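Local coordinates for uncharacterized protein (Corynebacterium glutamicum, PDB 2NSF), which probably catalyses the mycothiol-dependent isomerisation of maleylpyruvate and carries a zinc ion in its helical N-terminal domain, at residues A[43-55]-A[112-124]. Numbering follows the deposited sequence.
Sequences YSRQLSLVDNAEF and LNPDALRNLHEHS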
ATOM      1  N   TYR A  43       1.593  -3.438 -11.361  1.00 16.93           N
ATOM      2  CA  TYR A  43       0.440  -2.549 -11.368  1.00 16.53           C
ATOM      3  C   TYR A  43       0.186  -2.042 -12.798  1.00 16.26           C
ATOM      4  O   TYR A  43      -0.949  -2.048 -13.275  1.00 16.70           O
ATOM      5  CB  TYR A  43       0.693  -1.356 -10.434  1.00 16.73           C
ATOM      6  CG  TYR A  43      -0.364  -0.276 -10.518  1.00 16.61           C
ATOM      7  CD1 TYR A  43      -1.536  -0.353  -9.766  1.00 16.70           C
ATOM      8  CD2 TYR A  43      -0.206   0.808 -11.379  1.00 16.74           C
ATOM      9  CE1 TYR A  43      -2.527   0.629  -9.869  1.00 17.62           C
ATOM     10  CE2 TYR A  43      -1.187   1.791 -11.493  1.00 17.21           C
ATOM     11  CZ  TYR A  43      -2.340   1.695 -10.736  1.00 17.11           C
ATOM     12  OH  TYR A  43      -3.311   2.661 -10.838  1.00 17.44           O
ATOM     13  N   SER A  44       1.246  -1.614 -13.474  1.00 17.39           N
ATOM     14  CA  SER A  44       1.113  -1.090 -14.834  1.00 19.04           C
ATOM     15  C   SER A  44       0.555  -2.125 -15.806  1.00 19.49           C
ATOM     16  O   SER A  44      -0.185  -1.777 -16.728  1.00 19.20           O
ATOM     17  CB  SER A  44       2.459  -0.552 -15.329  1.00 19.09           C
ATOM     18  OG  SER A  44       2.847   0.586 -14.574  1.00 20.41           O
ATOM     19  N   ARG A  45       0.901  -3.394 -15.614  1.00 19.85           N
ATOM     20  CA  ARG A  45       0.364  -4.437 -16.486  1.00 20.10           C
ATOM     21  C   ARG A  45      -1.150  -4.526 -16.298  1.00 20.19           C
ATOM     22  O   ARG A  45      -1.892  -4.748 -17.256  1.00 19.81           O
ATOM     23  CB  ARG A  45       1.003  -5.802 -16.184  1.00 19.75           C
ATOM     24  CG  ARG A  45       2.368  -5.999 -16.828  1.00 22.97           C
ATOM     25  CD  ARG A  45       2.823  -7.449 -16.744  1.00 24.46           C
ATOM     26  NE  ARG A  45       3.135  -7.857 -15.381  1.00 24.80           N
ATOM     27  CZ  ARG A  45       4.301  -7.639 -14.782  1.00 23.50           C
ATOM     28  NH1 ARG A  45       5.275  -7.016 -15.431  1.00 23.77           N
ATOM     29  NH2 ARG A  45       4.494  -8.055 -13.539  1.00 22.22           N
ATOM     30  N   GLN A  46      -1.613  -4.349 -15.066  1.00 19.18           N
ATOM     31  CA  GLN A  46      -3.043  -4.407 -14.787  1.00 20.47           C
ATOM     32  C   GLN A  46      -3.761  -3.205 -15.390  1.00 20.05           C
ATOM     33  O   GLN A  46      -4.872  -3.329 -15.899  1.00 21.18           O
ATOM     34  CB  GLN A  46      -3.297  -4.464 -13.277  1.00 21.81           C
ATOM     35  CG  GLN A  46      -2.612  -5.636 -12.596  1.00 22.62           C
ATOM     36  CD  GLN A  46      -2.915  -6.959 -13.274  1.00 23.44           C
ATOM     37  OE1 GLN A  46      -2.005  -7.682 -13.685  1.00 29.02           O
ATOM     38  NE2 GLN A  46      -4.192  -7.285 -13.392  1.00 19.87           N
ATOM     39  N   LEU A  47      -3.124  -2.039 -15.324  1.00 20.10           N
ATOM     40  CA  LEU A  47      -3.718  -0.825 -15.879  1.00 20.88           C
ATOM     41  C   LEU A  47      -3.833  -0.981 -17.392  1.00 21.92           C
ATOM     42  O   LEU A  47      -4.814  -0.552 -18.004  1.00 22.81           O
ATOM     43  CB  LEU A  47      -2.846   0.390 -15.547  1.00 19.80           C
ATOM     44  CG  LEU A  47      -3.324   1.745 -16.088  1.00 20.13           C
ATOM     45  CD1 LEU A  47      -4.754   2.026 -15.632  1.00 19.91           C
ATOM     46  CD2 LEU A  47      -2.381   2.835 -15.609  1.00 21.44           C
ATOM     47  N   SER A  48      -2.823  -1.603 -17.992  1.00 22.96           N
ATOM     48  CA  SER A  48      -2.814  -1.822 -19.434  1.00 24.70           C
ATOM     49  C   SER A  48      -3.970  -2.728 -19.850  1.00 25.99           C
ATOM     50  O   SER A  48      -4.522  -2.584 -20.944  1.00 25.61           O
ATOM     51  CB  SER A  48      -1.479  -2.441 -19.864  1.00 25.86           C
ATOM     52  OG  SER A  48      -1.421  -2.598 -21.271  1.00 30.73           O
ATOM     53  N   LEU A  49      -4.349  -3.656 -18.977  1.00 25.58           N
ATOM     54  CA  LEU A  49      -5.448  -4.567 -19.283  1.00 26.51           C
ATOM     55  C   LEU A  49      -6.803  -3.875 -19.237  1.00 26.84           C
ATOM     56  O   LEU A  49      -7.725  -4.261 -19.953  1.00 27.03           O
ATOM     57  CB  LEU A  49      -5.452  -5.755 -18.317  1.00 27.18           C
ATOM     58  CG  LEU A  49      -4.326  -6.774 -18.500  1.00 26.81           C
ATOM     59  CD1 LEU A  49      -4.437  -7.837 -17.420  1.00 27.43           C
ATOM     60  CD2 LEU A  49      -4.411  -7.405 -19.884  1.00 28.76           C
ATOM     61  N   VAL A  50      -6.929  -2.860 -18.390  1.00 25.54           N
ATOM     62  CA  VAL A  50      -8.187  -2.131 -18.283  1.00 26.39           C
ATOM     63  C   VAL A  50      -8.358  -1.264 -19.528  1.00 27.22           C
ATOM     64  O   VAL A  50      -7.411  -0.621 -19.973  1.00 26.58           O
ATOM     65  CB  VAL A  50      -8.207  -1.219 -17.033  1.00 25.35           C
ATOM     66  CG1 VAL A  50      -9.476  -0.375 -17.022  1.00 24.84           C
ATOM     67  CG2 VAL A  50      -8.128  -2.066 -15.770  1.00 24.24           C
ATOM     68  N   ASP A  51      -9.560  -1.265 -20.094  1.00 28.79           N
ATOM     69  CA  ASP A  51      -9.839  -0.466 -21.284  1.00 30.87           C
ATOM     70  C   ASP A  51     -10.237   0.944 -20.866  1.00 29.85           C
ATOM     71  O   ASP A  51     -10.787   1.141 -19.786  1.00 29.28           O
ATOM     72  CB  ASP A  51     -10.978  -1.084 -22.099  1.00 33.04           C
ATOM     73  CG  ASP A  51     -10.659  -2.484 -22.578  1.00 35.58           C
ATOM     74  OD1 ASP A  51      -9.557  -2.694 -23.128  1.00 36.35           O
ATOM     75  OD2 ASP A  51     -11.521  -3.372 -22.415  1.00 38.83           O
ATOM     76  N   ASN A  52      -9.964   1.921 -21.729  1.00 30.21           N
ATOM     77  CA  ASN A  52     -10.303   3.309 -21.431  1.00 30.53           C
ATOM     78  C   ASN A  52     -11.772   3.462 -21.066  1.00 31.10           C
ATOM     79  O   ASN A  52     -12.126   4.238 -20.180  1.00 29.91           O
ATOM     80  CB  ASN A  52      -9.976   4.204 -22.630  1.00 30.77           C
ATOM     81  CG  ASN A  52      -8.487   4.401 -22.817  1.00 32.70           C
ATOM     82  OD1 ASN A  52      -7.677   3.733 -22.174  1.00 34.20           O
ATOM     83  ND2 ASN A  52      -8.115   5.319 -23.702  1.00 33.81           N
ATOM     84  N   ALA A  53     -12.628   2.708 -21.749  1.00 31.94           N
ATOM     85  CA  ALA A  53     -14.062   2.778 -21.499  1.00 32.41           C
ATOM     86  C   ALA A  53     -14.441   2.228 -20.128  1.00 32.40           C
ATOM     87  O   ALA A  53     -15.553   2.447 -19.652  1.00 31.89           O
ATOM     88  CB  ALA A  53     -14.817   2.025 -22.592  1.00 32.98           C
ATOM     89  N   GLU A  54     -13.509   1.523 -19.491  1.00 32.69           N
ATOM     90  CA  GLU A  54     -13.760   0.931 -18.179  1.00 32.36           C
ATOM     91  C   GLU A  54     -13.280   1.791 -17.005  1.00 30.50           C
ATOM     92  O   GLU A  54     -13.538   1.460 -15.848  1.00 29.65           O
ATOM     93  CB  GLU A  54     -13.098  -0.450 -18.098  1.00 34.40           C
ATOM     94  CG  GLU A  54     -13.501  -1.408 -19.216  1.00 38.83           C
ATOM     95  CD  GLU A  54     -12.738  -2.722 -19.166  1.00 41.34           C
ATOM     96  OE1 GLU A  54     -11.493  -2.689 -19.065  1.00 41.73           O
ATOM     97  OE2 GLU A  54     -13.383  -3.790 -19.234  1.00 43.71           O
ATOM     98  N   PHE A  55     -12.590   2.889 -17.297  1.00 29.21           N
ATOM     99  CA  PHE A  55     -12.087   3.775 -16.245  1.00 27.23           C
ATOM    100  C   PHE A  55     -13.214   4.343 -15.387  1.00 28.91           C
ATOM    101  O   PHE A  55     -13.062   4.505 -14.174  1.00 26.21           O
ATOM    102  CB  PHE A  55     -11.288   4.932 -16.859  1.00 26.30           C
ATOM    103  CG  PHE A  55      -9.855   4.588 -17.181  1.00 24.89           C
ATOM    104  CD1 PHE A  55      -9.512   3.339 -17.689  1.00 25.03           C
ATOM    105  CD2 PHE A  55      -8.848   5.539 -17.015  1.00 25.45           C
ATOM    106  CE1 PHE A  55      -8.192   3.040 -18.027  1.00 24.01           C
ATOM    107  CE2 PHE A  55      -7.524   5.251 -17.349  1.00 23.80           C
ATOM    108  CZ  PHE A  55      -7.197   3.999 -17.860  1.00 22.62           C
ATOM    109  N   LEU A 112     -10.363  13.488 -15.499  1.00 22.66           N
ATOM    110  CA  LEU A 112      -9.541  13.511 -16.700  1.00 23.08           C
ATOM    111  C   LEU A 112      -9.840  12.346 -17.637  1.00 24.80           C
ATOM    112  O   LEU A 112     -10.325  11.293 -17.207  1.00 23.99           O
ATOM    113  CB  LEU A 112      -8.055  13.501 -16.325  1.00 24.46           C
ATOM    114  CG  LEU A 112      -7.582  14.625 -15.393  1.00 23.90           C
ATOM    115  CD1 LEU A 112      -6.088  14.504 -15.157  1.00 25.25           C
ATOM    116  CD2 LEU A 112      -7.922  15.977 -16.003  1.00 26.75           C
ATOM    117  N   ASN A 113      -9.563  12.544 -18.923  1.00 25.23           N
ATOM    118  CA  ASN A 113      -9.800  11.492 -19.900  1.00 27.64           C
ATOM    119  C   ASN A 113      -8.794  10.373 -19.649  1.00 26.65           C
ATOM    120  O   ASN A 113      -7.701  10.610 -19.135  1.00 26.36           O
ATOM    121  CB  ASN A 113      -9.650  12.023 -21.331  1.00 30.11           C
ATOM    122  CG  ASN A 113      -8.258  12.539 -21.621  1.00 32.62           C
ATOM    123  OD1 ASN A 113      -7.907  13.660 -21.252  1.00 36.10           O
ATOM    124  ND2 ASN A 113      -7.449  11.714 -22.276  1.00 31.96           N
ATOM    125  N   PRO A 114      -9.156   9.135 -20.005  1.00 26.74           N
ATOM    126  CA  PRO A 114      -8.307   7.955 -19.824  1.00 26.00           C
ATOM    127  C   PRO A 114      -6.850   8.080 -20.264  1.00 26.03           C
ATOM    128  O   PRO A 114      -5.948   7.735 -19.504  1.00 23.92           O
ATOM    129  CB  PRO A 114      -9.068   6.878 -20.588  1.00 26.26           C
ATOM    130  CG  PRO A 114     -10.487   7.246 -20.305  1.00 26.87           C
ATOM    131  CD  PRO A 114     -10.475   8.746 -20.534  1.00 26.14           C
ATOM    132  N   ASP A 115      -6.603   8.564 -21.477  1.00 24.00           N
ATOM    133  CA  ASP A 115      -5.225   8.685 -21.930  1.00 25.51           C
ATOM    134  C   ASP A 115      -4.426   9.691 -21.108  1.00 23.65           C
ATOM    135  O   ASP A 115      -3.217   9.533 -20.935  1.00 23.58           O
ATOM    136  CB  ASP A 115      -5.171   9.049 -23.415  1.00 28.98           C
ATOM    137  CG  ASP A 115      -5.485   7.865 -24.316  1.00 32.91           C
ATOM    138  OD1 ASP A 115      -5.455   6.712 -23.826  1.00 34.64           O
ATOM    139  OD2 ASP A 115      -5.746   8.081 -25.515  1.00 35.14           O
ATOM    140  N   ALA A 116      -5.096  10.720 -20.601  1.00 22.21           N
ATOM    141  CA  ALA A 116      -4.420  11.727 -19.787  1.00 21.62           C
ATOM    142  C   ALA A 116      -3.982  11.077 -18.477  1.00 20.32           C
ATOM    143  O   ALA A 116      -2.902  11.365 -17.960  1.00 20.75           O
ATOM    144  CB  ALA A 116      -5.353  12.892 -19.506  1.00 23.14           C
ATOM    145  N   LEU A 117      -4.826  10.199 -17.947  1.00 21.02           N
ATOM    146  CA  LEU A 117      -4.513   9.510 -16.701  1.00 20.94           C
ATOM    147  C   LEU A 117      -3.396   8.493 -16.902  1.00 20.92           C
ATOM    148  O   LEU A 117      -2.560   8.303 -16.023  1.00 19.91           O
ATOM    149  CB  LEU A 117      -5.761   8.826 -16.134  1.00 21.84           C
ATOM    150  CG  LEU A 117      -6.827   9.749 -15.531  1.00 23.37           C
ATOM    151  CD1 LEU A 117      -8.000   8.937 -15.011  1.00 22.49           C
ATOM    152  CD2 LEU A 117      -6.207  10.557 -14.395  1.00 24.28           C
ATOM    153  N   ARG A 118      -3.379   7.827 -18.052  1.00 21.05           N
ATOM    154  CA  ARG A 118      -2.320   6.860 -18.314  1.00 20.59           C
ATOM    155  C   ARG A 118      -0.997   7.608 -18.412  1.00 19.90           C
ATOM    156  O   ARG A 118       0.036   7.120 -17.962  1.00 19.92           O
ATOM    157  CB  ARG A 118      -2.579   6.089 -19.619  1.00 19.58           C
ATOM    158  CG  ARG A 118      -3.778   5.144 -19.587  1.00 21.80           C
ATOM    159  CD  ARG A 118      -3.945   4.445 -20.935  1.00 21.07           C
ATOM    160  NE  ARG A 118      -5.167   3.650 -21.017  1.00 25.13           N
ATOM    161  CZ  ARG A 118      -5.317   2.434 -20.498  1.00 25.13           C
ATOM    162  NH1 ARG A 118      -4.315   1.849 -19.852  1.00 25.73           N
ATOM    163  NH2 ARG A 118      -6.477   1.805 -20.626  1.00 25.71           N
ATOM    164  N   ASN A 119      -1.024   8.806 -18.992  1.00 20.71           N
ATOM    165  CA  ASN A 119       0.195   9.588 -19.132  1.00 21.41           C
ATOM    166  C   ASN A 119       0.683  10.091 -17.777  1.00 20.89           C
ATOM    167  O   ASN A 119       1.887  10.109 -17.518  1.00 21.16           O
ATOM    168  CB  ASN A 119      -0.021  10.759 -20.102  1.00 25.40           C
ATOM    169  CG  ASN A 119      -0.222  10.295 -21.536  1.00 31.69           C
ATOM    170  OD1 ASN A 119       0.428   9.346 -21.986  1.00 35.90           O
ATOM    171  ND2 ASN A 119      -1.111  10.965 -22.263  1.00 35.42           N
ATOM    172  N   LEU A 120      -0.253  10.490 -16.922  1.00 19.52           N
ATOM    173  CA  LEU A 120       0.079  10.976 -15.583  1.00 20.06           C
ATOM    174  C   LEU A 120       0.713   9.839 -14.780  1.00 19.99           C
ATOM    175  O   LEU A 120       1.717  10.027 -14.088  1.00 20.32           O
ATOM    176  CB  LEU A 120      -1.192  11.468 -14.882  1.00 19.89           C
ATOM    177  CG  LEU A 120      -1.115  11.781 -13.383  1.00 21.53           C
ATOM    178  CD1 LEU A 120       0.009  12.765 -13.109  1.00 20.79           C
ATOM    179  CD2 LEU A 120      -2.452  12.337 -12.906  1.00 20.73           C
ATOM    180  N   HIS A 121       0.124   8.652 -14.875  1.00 19.51           N
ATOM    181  CA  HIS A 121       0.667   7.496 -14.169  1.00 19.62           C
ATOM    182  C   HIS A 121       2.092   7.231 -14.641  1.00 21.20           C
ATOM    183  O   HIS A 121       3.020   7.119 -13.845  1.00 20.18           O
ATOM    184  CB  HIS A 121      -0.182   6.251 -14.432  1.00 18.20           C
ATOM    185  CG  HIS A 121       0.481   4.979 -14.003  1.00 19.57           C
ATOM    186  ND1 HIS A 121       0.795   4.713 -12.687  1.00 19.00           N
ATOM    187  CD2 HIS A 121       0.949   3.929 -14.721  1.00 19.19           C
ATOM    188  CE1 HIS A 121       1.430   3.557 -12.612  1.00 20.66           C
ATOM    189  NE2 HIS A 121       1.538   3.060 -13.832  1.00 18.89           N
ATOM    190  N   GLU A 122       2.259   7.136 -15.952  1.00 21.59           N
ATOM    191  CA  GLU A 122       3.561   6.864 -16.526  1.00 23.27           C
ATOM    192  C   GLU A 122       4.624   7.886 -16.127  1.00 22.77           C
ATOM    193  O   GLU A 122       5.736   7.520 -15.737  1.00 21.37           O
ATOM    194  CB  GLU A 122       3.435   6.805 -18.047  1.00 27.25           C
ATOM    195  CG  GLU A 122       4.679   6.350 -18.759  1.00 34.55           C
ATOM    196  CD  GLU A 122       4.455   6.234 -20.249  1.00 38.21           C
ATOM    197  OE1 GLU A 122       3.638   5.384 -20.662  1.00 40.30           O
ATOM    198  OE2 GLU A 122       5.086   7.001 -21.002  1.00 41.44           O
ATOM    199  N   HIS A 123       4.281   9.167 -16.209  1.00 22.18           N
ATOM    200  CA  HIS A 123       5.234  10.217 -15.870  1.00 22.86           C
ATOM    201  C   HIS A 123       5.555  10.292 -14.378  1.00 21.53           C
ATOM    202  O   HIS A 123       6.715  10.468 -14.001  1.00 21.53           O
ATOM    203  CB  HIS A 123       4.728  11.576 -16.360  1.00 25.30           C
ATOM    204  CG  HIS A 123       5.768  12.648 -16.327  1.00 27.65           C
ATOM    205  ND1 HIS A 123       6.934  12.575 -17.063  1.00 28.56           N
ATOM    206  CD2 HIS A 123       5.839  13.808 -15.633  1.00 28.93           C
ATOM    207  CE1 HIS A 123       7.673  13.640 -16.822  1.00 29.47           C
ATOM    208  NE2 HIS A 123       7.031  14.406 -15.956  1.00 27.24           N
ATOM    209  N   SER A 124       4.540  10.156 -13.532  1.00 20.44           N
ATOM    210  CA  SER A 124       4.760  10.210 -12.089  1.00 18.90           C
ATOM    211  C   SER A 124       5.644   9.035 -11.658  1.00 18.91           C
ATOM    212  O   SER A 124       6.486   9.175 -10.770  1.00 17.98           O
ATOM    213  CB  SER A 124       3.422  10.183 -11.344  1.00 18.54           C
ATOM    214  OG  SER A 124       2.698   9.001 -11.622  1.00 20.95           O
TER
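Leu47 and Arg118 have their CA atoms in register where helices 43-49 and 114-124 run antiparallel at 170°, their axes 11.9 Å apart; beyond the first helix the chain closes in, bringing Asn52 over Pro114 at the start of the second. Arg118 bridges the gap. With its chain extended from CG to NE, it brings the guanidinium edge to the C-terminal end of helix 43-49, where NH1 bonds Leu47 O from above the carbonyl plane and NH2 bonds Val50 O at 2.7 Å. NE and NH2 also grip Asn52 OD1 side-on, at 2.8 and 2.7 Å, with amide and guanidinium nearly coplanar. These four bonds fix the group's rotation, while Phe55 CZ covers one face. Asn52 ND2 in turn donates to Asp115 OD1, meeting the carboxylate from above its plane, and Pro114 CB makes a CH-pi contact over the Phe55 ring. Farther along, His121 NE2 shares a hydrogen bond with Ser44 OG (2.9 Å), and His121 CE1 meets the edge of the Tyr43 ring. Leu47 and Tyr43 also pack on helix 66-89, through Ile70 and Val73, and Tyr43 lies beside the zinc ligand His168, on the metal-site side of this end of the helical bundle.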